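Local coordinates for plantazolicin methyltransferase BamL (Bacillus amyloliquefaciens subsp. plantarum, PDB 5DLY), which probably transfers methyl groups to the amine of desmethylplantazolicin, and binds S-adenosylhomocysteine together with a monoazolic analogue of that substrate, at residues S39-S44 against F128-F133; E114-Y119 against N144-L149; E194-L199 against F211-S216. All coordinates share one frame; numbering follows the deposited sequence.

Contact 1 lies in the core, its centre about 4 Å from the centre of the chain, and five of its six touching residues are buried. Contacts 2 and 3 sit farther out, about 16 Å and 13 Å from that chain centre, with two and one exposed touching residues respectively. Phe128 turns from strand 124-130 toward helix 23-56 (contact 1), whereas on the other face Ile129 CD1 meets Leu146 CD1 of contact 2 at 3.7 Å. Phe133 also joins contact 1 to Phe195 of contact 3. Contact 1 combines aromatic rings with ligand-binding carbonyls, contact 2 is aliphatic and sulfur packing with a bridging water, and contact 3 is apolar packing edged by the aliphatic part of Lys196.

Contact 1 (S39-S44 against F128-F133); sequences SIRSIS and FIHLCF. With SAH (S-adenosyl-L-homocysteine), chain C; 5D7 (prop-2-en-1-yl 2-[(1S)-1-amino-4-carbamimidamidobutyl]-1,3-thiazole-4-carboxylate), chain B.
His130, Ser44 and Phe128 carry most of the buried surface where helix 23-56 covers strand 124-130. The segment axes run nearly antiparallel, at 154°, and approach to 10.8 Å, a gap filled by side chains. Two residues apart, Phe128 and His130 leave the same strand face toward the helix, and chi1 of -168° and -170° puts each CG anti to the backbone N. Ser44 meets the Phe128 ring at its edge and in its plane, with CB 3.8 Å from CZ. One face of that ring is covered near the rim by CB of His130, 3.4 Å above the plane. The imidazole in turn has CG of Leu131 over one face, while Ile40 brings CG2 to its edge; the same methyl lies 4.1 Å from Leu131 CD1. Phe48, farther along the helix, adds an edge-to-face contact to Phe128.

Beyond the strand end, Leu131 takes a left-handed backbone conformation, and successive carbonyls serve different ligands. His130 O accepts a hydrogen bond from SAH N at 2.8 Å, and Leu131 O accepts one from 5D7 N at 3.0 Å. 5D7 N lies 3.9 Å from SAH SD, a separation consistent with methyl transfer to this amine. SAH and the substrate analogue thus meet at the C-terminal end of a central parallel strand, the usual site in Rossmann-like methyltransferases.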
loop_
_atom_site.group_PDB
_atom_site.type_symbol
_atom_site.label_atom_id
_atom_site.label_comp_id
_atom_site.label_asym_id
_atom_site.label_seq_id
_atom_site.Cartn_x
_atom_site.Cartn_y
_atom_site.Cartn_z
ATOM N N SER A 39 -12.114 4.519 3.298
ATOM C CA SER A 39 -12.977 3.373 3.004
ATOM C C SER A 39 -12.292 2.293 2.170
ATOM O O SER A 39 -12.665 1.121 2.249
ATOM C CB SER A 39 -14.321 3.791 2.382
ATOM O OG SER A 39 -14.169 4.320 1.076
ATOM N N ILE A 40 -11.293 2.680 1.378
ATOM C CA ILE A 40 -10.542 1.699 0.584
ATOM C C ILE A 40 -9.575 0.888 1.459
ATOM O O ILE A 40 -9.152 -0.201 1.081
ATOM C CB ILE A 40 -9.831 2.341 -0.635
ATOM C CG1 ILE A 40 -9.510 1.301 -1.720
ATOM C CG2 ILE A 40 -8.565 3.068 -0.220
ATOM C CD1 ILE A 40 -10.690 0.878 -2.570
ATOM N N ARG A 41 -9.229 1.419 2.631
ATOM C CA ARG A 41 -8.317 0.729 3.545
ATOM C C ARG A 41 -8.767 -0.707 3.847
ATOM O O ARG A 41 -8.000 -1.658 3.654
ATOM C CB ARG A 41 -8.174 1.537 4.840
ATOM C CG ARG A 41 -6.789 1.518 5.446
ATOM C CD ARG A 41 -6.451 2.869 6.073
ATOM N NE ARG A 41 -7.470 3.315 7.021
ATOM C CZ ARG A 41 -7.687 4.581 7.382
ATOM N NH1 ARG A 41 -6.965 5.576 6.878
ATOM N NH2 ARG A 41 -8.642 4.854 8.257
ATOM N N SER A 42 -10.010 -0.875 4.306
ATOM C CA SER A 42 -10.504 -2.208 4.637
ATOM C C SER A 42 -10.596 -3.102 3.409
ATOM O O SER A 42 -10.396 -4.310 3.511
ATOM C CB SER A 42 -11.859 -2.165 5.351
ATOM O OG SER A 42 -12.871 -1.635 4.515
ATOM N N ILE A 43 -10.926 -2.519 2.259
ATOM C CA ILE A 43 -10.969 -3.303 1.024
ATOM C C ILE A 43 -9.587 -3.836 0.637
ATOM O O ILE A 43 -9.431 -5.024 0.333
ATOM C CB ILE A 43 -11.648 -2.529 -0.111
ATOM C CG1 ILE A 43 -13.116 -2.337 0.250
ATOM C CG2 ILE A 43 -11.502 -3.253 -1.446
ATOM C CD1 ILE A 43 -13.800 -1.268 -0.565
ATOM N N SER A 44 -8.575 -2.975 0.693
ATOM C CA SER A 44 -7.216 -3.414 0.412
ATOM C C SER A 44 -6.718 -4.467 1.395
ATOM O O SER A 44 -6.084 -5.435 0.978
ATOM C CB SER A 44 -6.270 -2.225 0.386
ATOM O OG SER A 44 -6.626 -1.348 -0.663
ATOM N N PHE A 128 2.781 -4.921 3.424
ATOM C CA PHE A 128 1.743 -4.074 2.834
ATOM C C PHE A 128 2.310 -2.686 2.573
ATOM O O PHE A 128 2.929 -2.080 3.453
ATOM C CB PHE A 128 0.600 -3.980 3.851
ATOM C CG PHE A 128 -0.698 -3.391 3.333
ATOM C CD1 PHE A 128 -1.155 -3.595 2.033
ATOM C CD2 PHE A 128 -1.511 -2.669 4.216
ATOM C CE1 PHE A 128 -2.384 -3.090 1.623
ATOM C CE2 PHE A 128 -2.727 -2.163 3.811
ATOM C CZ PHE A 128 -3.167 -2.372 2.512
ATOM N N ILE A 129 2.137 -2.191 1.351
ATOM C CA ILE A 129 2.584 -0.839 1.008
ATOM C C ILE A 129 1.388 -0.117 0.403
ATOM O O ILE A 129 1.156 -0.159 -0.815
ATOM C CB ILE A 129 3.762 -0.835 0.002
ATOM C CG1 ILE A 129 4.865 -1.835 0.408
ATOM C CG2 ILE A 129 4.322 0.568 -0.115
ATOM C CD1 ILE A 129 6.034 -1.876 -0.567
ATOM N N HIS A 130 0.614 0.548 1.256
ATOM C CA HIS A 130 -0.670 1.093 0.847
ATOM C C HIS A 130 -0.602 2.603 0.674
ATOM O O HIS A 130 -0.334 3.347 1.621
ATOM C CB HIS A 130 -1.734 0.714 1.895
ATOM C CG HIS A 130 -3.143 1.018 1.486
ATOM N ND1 HIS A 130 -3.834 0.281 0.550
ATOM C CD2 HIS A 130 -4.009 1.954 1.944
ATOM C CE1 HIS A 130 -5.053 0.777 0.418
ATOM N NE2 HIS A 130 -5.188 1.787 1.262
ATOM N N LEU A 131 -0.879 3.042 -0.553
ATOM C CA LEU A 131 -0.986 4.461 -0.898
ATOM C C LEU A 131 0.235 5.305 -0.483
ATOM O O LEU A 131 0.096 6.445 -0.001
ATOM C CB LEU A 131 -2.336 5.040 -0.399
ATOM C CG LEU A 131 -3.609 4.284 -0.812
ATOM C CD1 LEU A 131 -4.859 4.932 -0.220
ATOM C CD2 LEU A 131 -3.722 4.189 -2.332
ATOM N N CYS A 132 1.433 4.757 -0.674
ATOM C CA CYS A 132 2.648 5.514 -0.324
ATOM C C CYS A 132 3.892 5.253 -1.172
ATOM O O CYS A 132 4.902 5.920 -0.976
ATOM C CB CYS A 132 3.003 5.332 1.156
ATOM S SG CYS A 132 3.410 3.647 1.659
ATOM N N PHE A 133 3.824 4.287 -2.087
ATOM C CA PHE A 133 4.999 3.879 -2.882
ATOM C C PHE A 133 5.683 5.057 -3.587
ATOM O O PHE A 133 6.907 5.196 -3.532
ATOM C CB PHE A 133 4.581 2.814 -3.895
ATOM C CG PHE A 133 5.719 2.043 -4.504
ATOM C CD1 PHE A 133 6.636 1.368 -3.715
ATOM C CD2 PHE A 133 5.849 1.975 -5.885
ATOM C CE1 PHE A 133 7.674 0.644 -4.289
ATOM C CE2 PHE A 133 6.874 1.241 -6.466
ATOM C CZ PHE A 133 7.786 0.574 -5.667
HETATM N N SAH C . -0.150 3.431 4.396
HETATM C CA SAH C . -0.903 4.687 4.714
HETATM C CB SAH C . -0.297 5.860 3.949
HETATM C CG SAH C . -0.234 7.106 4.835
HETATM S SD SAH C . 0.224 8.557 3.923
HETATM C C SAH C . -2.347 4.531 4.326
HETATM O O SAH C . -2.803 3.443 3.998
HETATM O OXT SAH C . -3.115 5.493 4.315
HETATM C "C5'" SAH C . 1.888 8.202 3.434
HETATM C "C4'" SAH C . 2.792 7.822 4.600
HETATM O "O4'" SAH C . 4.046 7.345 4.091
HETATM C "C3'" SAH C . 3.131 9.013 5.496
HETATM O "O3'" SAH C . 2.748 8.733 6.857
HETATM C "C2'" SAH C . 4.635 9.199 5.334
HETATM O "O2'" SAH C . 5.319 9.668 6.499
HETATM C "C1'" SAH C . 5.068 7.788 4.972
HETATM N N9 SAH C . 6.386 7.682 4.304
HETATM C C8 SAH C . 6.827 8.413 3.257
HETATM N N7 SAH C . 8.079 8.043 2.909
HETATM C C5 SAH C . 8.445 7.050 3.737
HETATM C C6 SAH C . 9.648 6.224 3.903
HETATM N N6 SAH C . 10.691 6.407 3.071
HETATM N N1 SAH C . 9.644 5.288 4.888
HETATM C C2 SAH C . 8.581 5.130 5.705
HETATM N N3 SAH C . 7.435 5.854 5.610
HETATM C C4 SAH C . 7.330 6.820 4.660
HETATM O O9 5D7 B . -5.636 7.113 -2.781
HETATM C C6 5D7 B . -5.650 8.307 -3.037
HETATM O O7 5D7 B . -6.672 8.875 -3.881
HETATM C C8 5D7 B . -7.631 8.056 -4.557
HETATM C C2 5D7 B . -4.639 9.231 -2.470
HETATM N N3 5D7 B . -3.767 8.844 -1.501
HETATM C C4 5D7 B . -2.919 9.796 -1.083
HETATM S S5 5D7 B . -3.257 11.263 -1.944
HETATM C C1 5D7 B . -4.536 10.571 -2.872
HETATM C CA 5D7 B . -1.855 9.753 -0.058
HETATM N N 5D7 B . -1.981 8.488 0.655
HETATM C CB 5D7 B . -0.456 9.893 -0.674
HETATM C CG 5D7 B . -0.205 9.096 -1.959
HETATM C CD 5D7 B . 1.269 8.727 -2.036
HETATM N NE 5D7 B . 1.535 8.092 -3.320
HETATM C CZ 5D7 B . 1.852 8.667 -4.482
HETATM N NH2 5D7 B . 2.045 7.953 -5.504
HETATM N NH1 5D7 B . 1.987 9.929 -4.565
HETATM C C3 5D7 B . -8.501 8.950 -5.403
HETATM C C5 5D7 B . -9.777 8.675 -5.593
#

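Contact 2 (E114-Y119 against N144-L149); sequences ENIMQY and NTLIHL
Ile116 and Met117 belong to the connection between strands 107-110 and 124-130 of the Rossmann-like methyltransferase fold, and they pack there against the last turn of helix 139-148. Ile116 is the buried half. Its CG2 faces three side chains, lying 3.8 to 3.9 Å from Thr145 CG2, Leu146 CD2 and Leu149 CD1. The methyl of Thr145 sits anti to its backbone N, a placement that also sets it beside CG of Met117.

Nearer the surface, Met117 and Leu149 run alongside each other with reversed sense, Met117 CG 3.9 Å from Leu149 CG. Met117 crosses His148 at about a right angle, SD approaching His148 CB at 3.8 Å. A bend at chi3 (82°) brings CE beside the same CB. Toward the imidazole the sulfur stands oblique, 5.0 Å from the ring centroid and 73° off its normal, whereas Asn144 O of the helix itself lies over the ring centre. On the side toward bound SAH, Glu114 OE2 is hydrogen-bonded to Asn112, which binds SAH, and to Asn138. No direct hydrogen bond joins the two segments. Thr145 OG1, already bonded to Ala141 O, shares instead a bridging water that lies 2.7 Å from this hydroxyl oxygen and donates to Glu114 O at 2.9 Å.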
loop_
_atom_site.group_PDB
_atom_site.type_symbol
_atom_site.label_atom_id
_atom_site.label_comp_id
_atom_site.label_asym_id
_atom_site.label_seq_id
_atom_site.Cartn_x
_atom_site.Cartn_y
_atom_site.Cartn_z
ATOM N N GLU A 114 13.693 2.122 4.121
ATOM C CA GLU A 114 14.978 1.579 3.654
ATOM C C GLU A 114 15.728 0.833 4.751
ATOM O O GLU A 114 16.511 -0.071 4.468
ATOM C CB GLU A 114 15.880 2.681 3.095
ATOM C CG GLU A 114 15.436 3.246 1.755
ATOM C CD GLU A 114 16.445 4.209 1.148
ATOM O OE1 GLU A 114 17.597 3.794 0.869
ATOM O OE2 GLU A 114 16.084 5.374 0.924
ATOM N N ASN A 115 15.502 1.239 5.998
ATOM C CA ASN A 115 16.238 0.705 7.142
ATOM C C ASN A 115 15.553 -0.461 7.851
ATOM O O ASN A 115 15.978 -0.865 8.932
ATOM C CB ASN A 115 16.508 1.836 8.135
ATOM C CG ASN A 115 17.266 2.983 7.507
ATOM O OD1 ASN A 115 18.241 2.760 6.782
ATOM N ND2 ASN A 115 16.820 4.213 7.758
ATOM N N ILE A 116 14.512 -1.014 7.231
ATOM C CA ILE A 116 13.664 -2.015 7.886
ATOM C C ILE A 116 14.384 -3.241 8.480
ATOM O O ILE A 116 13.984 -3.743 9.530
ATOM C CB ILE A 116 12.455 -2.417 6.989
ATOM C CG1 ILE A 116 11.416 -3.243 7.769
ATOM C CG2 ILE A 116 12.908 -3.146 5.732
ATOM C CD1 ILE A 116 10.847 -2.548 8.996
ATOM N N MET A 117 15.445 -3.711 7.828
ATOM C CA MET A 117 16.119 -4.939 8.281
ATOM C C MET A 117 16.906 -4.758 9.584
ATOM O O MET A 117 17.353 -5.739 10.178
ATOM C CB MET A 117 16.968 -5.562 7.167
ATOM C CG MET A 117 16.115 -6.251 6.097
ATOM S SD MET A 117 17.034 -7.149 4.827
ATOM C CE MET A 117 17.367 -8.709 5.639
ATOM N N GLN A 118 17.049 -3.511 10.033
ATOM C CA GLN A 118 17.571 -3.215 11.380
ATOM C C GLN A 118 16.545 -3.471 12.485
ATOM O O GLN A 118 16.899 -3.489 13.673
ATOM C CB GLN A 118 17.991 -1.742 11.497
ATOM C CG GLN A 118 19.221 -1.334 10.715
ATOM C CD GLN A 118 19.236 0.147 10.413
ATOM O OE1 GLN A 118 18.759 0.985 11.211
ATOM N NE2 GLN A 118 19.783 0.491 9.267
ATOM N N TYR A 119 15.279 -3.642 12.104
ATOM C CA TYR A 119 14.170 -3.653 13.067
ATOM C C TYR A 119 13.339 -4.926 13.002
ATOM O O TYR A 119 12.612 -5.234 13.941
ATOM C CB TYR A 119 13.282 -2.413 12.885
ATOM C CG TYR A 119 14.072 -1.157 13.086
ATOM C CD1 TYR A 119 14.480 -0.778 14.364
ATOM C CD2 TYR A 119 14.461 -0.374 11.998
ATOM C CE1 TYR A 119 15.243 0.355 14.559
ATOM C CE2 TYR A 119 15.225 0.765 12.179
ATOM C CZ TYR A 119 15.613 1.120 13.462
ATOM O OH TYR A 119 16.383 2.237 13.662
ATOM N N ASN A 144 13.654 -4.293 -3.148
ATOM C CA ASN A 144 14.699 -5.335 -3.067
ATOM C C ASN A 144 14.926 -5.767 -1.616
ATOM O O ASN A 144 15.016 -6.950 -1.308
ATOM C CB ASN A 144 16.029 -4.840 -3.647
ATOM C CG ASN A 144 16.014 -4.680 -5.165
ATOM O OD1 ASN A 144 16.785 -3.879 -5.715
ATOM N ND2 ASN A 144 15.166 -5.430 -5.845
ATOM N N THR A 145 15.004 -4.788 -0.720
ATOM C CA THR A 145 15.155 -5.063 0.704
ATOM C C THR A 145 13.972 -5.854 1.273
ATOM O O THR A 145 14.163 -6.836 1.998
ATOM C CB THR A 145 15.358 -3.747 1.468
ATOM O OG1 THR A 145 16.625 -3.198 1.092
ATOM C CG2 THR A 145 15.332 -3.977 2.977
ATOM N N LEU A 146 12.754 -5.434 0.937
ATOM C CA LEU A 146 11.565 -6.125 1.424
ATOM C C LEU A 146 11.466 -7.571 0.945
ATOM O O LEU A 146 11.011 -8.446 1.677
ATOM C CB LEU A 146 10.302 -5.331 1.084
ATOM C CG LEU A 146 10.193 -3.971 1.795
ATOM C CD1 LEU A 146 9.031 -3.167 1.236
ATOM C CD2 LEU A 146 10.062 -4.107 3.310
ATOM N N ILE A 147 11.930 -7.833 -0.272
ATOM C CA ILE A 147 11.954 -9.207 -0.771
ATOM C C ILE A 147 12.811 -10.124 0.124
ATOM O O ILE A 147 12.454 -11.287 0.332
ATOM C CB ILE A 147 12.351 -9.243 -2.256
ATOM C CG1 ILE A 147 11.201 -8.652 -3.078
ATOM C CG2 ILE A 147 12.601 -10.667 -2.729
ATOM C CD1 ILE A 147 11.504 -8.421 -4.543
ATOM N N HIS A 148 13.898 -9.594 0.692
ATOM C CA HIS A 148 14.723 -10.372 1.643
ATOM C C HIS A 148 13.970 -10.812 2.891
ATOM O O HIS A 148 14.357 -11.796 3.533
ATOM C CB HIS A 148 15.951 -9.593 2.118
ATOM C CG HIS A 148 16.798 -9.050 1.016
ATOM N ND1 HIS A 148 17.168 -9.798 -0.079
ATOM C CD2 HIS A 148 17.373 -7.835 0.855
ATOM C CE1 HIS A 148 17.920 -9.063 -0.877
ATOM N NE2 HIS A 148 18.051 -7.864 -0.339
ATOM N N LEU A 149 12.935 -10.052 3.251
ATOM C CA LEU A 149 12.147 -10.308 4.458
ATOM C C LEU A 149 10.933 -11.206 4.218
ATOM O O LEU A 149 10.234 -11.548 5.162
ATOM C CB LEU A 149 11.707 -8.985 5.107
ATOM C CG LEU A 149 12.769 -8.217 5.892
ATOM C CD1 LEU A 149 12.217 -6.869 6.329
ATOM C CD2 LEU A 149 13.229 -9.022 7.103
HETATM O O HOH W 1 16.559 -0.571 1.595
#

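Contact 3 (E194-L199 against F211-S216); sequences EFKQLL and FHVGNS
Helix 192-203 packs on strand 209-214, one of the two outermost strands within the chain of the Rossmann-like sheet, with the short segments antiparallel at 175° and their axes 8.7 Å apart. This is alpha/beta layer packing, with alternate strand residues Phe211 and Val213 pointing at the helix. Val213 lies against Phe195, Lys196 and Leu199 and buries the most surface. Leu199 CD1 comes to 3.7 Å from its CG2, and the aliphatic part of Lys196 crosses it obliquely, with CG 3.7 Å from Val213 CB.

A chi1 of 83° puts CG of Phe211 between backbone N and carbonyl carbon, 3.8 Å from Leu199 CB. One ring face receives the helix backbone: Leu199 C stands 3.9 Å above the plane, offset toward the rim. Leu199 CB adds a contact of 3.7 Å with Phe211 CD2. The neighbouring strand 258-265 continues the apolar layer, Leu258 touching Phe195 and Ile262 touching Leu199. Within the helix, Leu199 CG lies above one face of the Phe195 ring, whose CD2 makes the shortest side-chain contact here, 3.4 Å from Val213 CG1.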
loop_
_atom_site.group_PDB
_atom_site.type_symbol
_atom_site.label_atom_id
_atom_site.label_comp_id
_atom_site.label_asym_id
_atom_site.label_seq_id
_atom_site.Cartn_x
_atom_site.Cartn_y
_atom_site.Cartn_z
ATOM N N GLU A 194 5.223 1.553 -16.166
ATOM C CA GLU A 194 6.443 1.688 -15.363
ATOM C C GLU A 194 6.443 0.750 -14.167
ATOM O O GLU A 194 7.477 0.184 -13.820
ATOM C CB GLU A 194 6.628 3.126 -14.881
ATOM C CG GLU A 194 6.961 4.114 -15.988
ATOM C CD GLU A 194 6.767 5.553 -15.562
ATOM O OE1 GLU A 194 6.147 5.800 -14.500
ATOM O OE2 GLU A 194 7.242 6.453 -16.290
ATOM N N PHE A 195 5.280 0.616 -13.534
ATOM C CA PHE A 195 5.111 -0.245 -12.370
ATOM C C PHE A 195 5.334 -1.709 -12.742
ATOM O O PHE A 195 6.015 -2.445 -12.012
ATOM C CB PHE A 195 3.706 -0.010 -11.798
ATOM C CG PHE A 195 3.452 -0.636 -10.446
ATOM C CD1 PHE A 195 4.385 -0.556 -9.418
ATOM C CD2 PHE A 195 2.237 -1.257 -10.196
ATOM C CE1 PHE A 195 4.118 -1.119 -8.169
ATOM C CE2 PHE A 195 1.959 -1.815 -8.951
ATOM C CZ PHE A 195 2.908 -1.747 -7.940
ATOM N N LYS A 196 4.781 -2.120 -13.886
ATOM C CA LYS A 196 4.971 -3.484 -14.407
ATOM C C LYS A 196 6.447 -3.790 -14.641
ATOM O O LYS A 196 6.934 -4.864 -14.259
ATOM C CB LYS A 196 4.191 -3.686 -15.711
ATOM C CG LYS A 196 2.725 -4.056 -15.541
ATOM C CD LYS A 196 2.165 -4.583 -16.859
ATOM C CE LYS A 196 0.801 -5.240 -16.690
ATOM N NZ LYS A 196 -0.306 -4.493 -17.356
ATOM N N GLN A 197 7.152 -2.836 -15.251
ATOM C CA GLN A 197 8.585 -2.979 -15.499
ATOM C C GLN A 197 9.365 -3.115 -14.193
ATOM O O GLN A 197 10.257 -3.963 -14.076
ATOM C CB GLN A 197 9.120 -1.806 -16.326
ATOM C CG GLN A 197 10.520 -2.035 -16.894
ATOM C CD GLN A 197 10.663 -3.350 -17.646
ATOM O OE1 GLN A 197 9.862 -3.678 -18.528
ATOM N NE2 GLN A 197 11.693 -4.112 -17.301
ATOM N N LEU A 198 9.017 -2.290 -13.205
ATOM C CA LEU A 198 9.673 -2.344 -11.901
ATOM C C LEU A 198 9.496 -3.716 -11.225
ATOM O O LEU A 198 10.470 -4.291 -10.733
ATOM C CB LEU A 198 9.165 -1.215 -10.982
ATOM C CG LEU A 198 9.965 -0.896 -9.707
ATOM C CD1 LEU A 198 9.766 0.564 -9.314
ATOM C CD2 LEU A 198 9.611 -1.818 -8.548
ATOM N N LEU A 199 8.265 -4.233 -11.201
ATOM C CA LEU A 199 7.985 -5.518 -10.543
ATOM C C LEU A 199 8.595 -6.699 -11.297
ATOM O O LEU A 199 8.981 -7.691 -10.689
ATOM C CB LEU A 199 6.483 -5.723 -10.296
ATOM C CG LEU A 199 5.805 -4.843 -9.226
ATOM C CD1 LEU A 199 4.576 -5.536 -8.660
ATOM C CD2 LEU A 199 6.721 -4.426 -8.084
ATOM N N PHE A 211 5.249 -11.981 -9.882
ATOM C CA PHE A 211 4.508 -10.732 -9.715
ATOM C C PHE A 211 3.203 -10.711 -10.496
ATOM O O PHE A 211 3.012 -11.469 -11.443
ATOM C CB PHE A 211 5.372 -9.507 -10.079
ATOM C CG PHE A 211 5.419 -9.195 -11.552
ATOM C CD1 PHE A 211 6.361 -9.805 -12.381
ATOM C CD2 PHE A 211 4.531 -8.276 -12.111
ATOM C CE1 PHE A 211 6.405 -9.512 -13.738
ATOM C CE2 PHE A 211 4.569 -7.978 -13.467
ATOM C CZ PHE A 211 5.511 -8.597 -14.281
ATOM N N HIS A 212 2.303 -9.822 -10.085
ATOM C CA HIS A 212 1.127 -9.499 -10.877
ATOM C C HIS A 212 0.831 -8.020 -10.719
ATOM O O HIS A 212 0.960 -7.477 -9.618
ATOM C CB HIS A 212 -0.093 -10.318 -10.449
ATOM C CG HIS A 212 -1.328 -10.011 -11.243
ATOM N ND1 HIS A 212 -1.659 -10.685 -12.398
ATOM C CD2 HIS A 212 -2.299 -9.087 -11.057
ATOM C CE1 HIS A 212 -2.793 -10.203 -12.881
ATOM N NE2 HIS A 212 -3.202 -9.230 -12.085
ATOM N N VAL A 213 0.430 -7.378 -11.808
ATOM C CA VAL A 213 0.011 -5.977 -11.771
ATOM C C VAL A 213 -1.303 -5.832 -12.530
ATOM O O VAL A 213 -1.536 -6.522 -13.526
ATOM C CB VAL A 213 1.082 -5.016 -12.349
ATOM C CG1 VAL A 213 0.671 -3.567 -12.189
ATOM C CG2 VAL A 213 2.434 -5.208 -11.670
ATOM N N GLY A 214 -2.165 -4.938 -12.047
ATOM C CA GLY A 214 -3.439 -4.679 -12.709
ATOM C C GLY A 214 -4.084 -3.442 -12.132
ATOM O O GLY A 214 -3.748 -3.016 -11.029
ATOM N N ASN A 215 -5.013 -2.858 -12.877
ATOM C CA ASN A 215 -5.717 -1.687 -12.369
ATOM C C ASN A 215 -7.181 -1.942 -12.033
ATOM O O ASN A 215 -7.916 -1.009 -11.706
ATOM C CB ASN A 215 -5.541 -0.481 -13.298
ATOM C CG ASN A 215 -6.138 -0.701 -14.666
ATOM O OD1 ASN A 215 -6.875 -1.659 -14.896
ATOM N ND2 ASN A 215 -5.816 0.193 -15.592
ATOM N N SER A 216 -7.591 -3.207 -12.102
ATOM C CA SER A 216 -8.924 -3.621 -11.660
ATOM C C SER A 216 -9.090 -3.423 -10.160
ATOM O O SER A 216 -8.136 -3.573 -9.399
ATOM C CB SER A 216 -9.173 -5.083 -12.030
ATOM O OG SER A 216 -9.194 -5.234 -13.434
#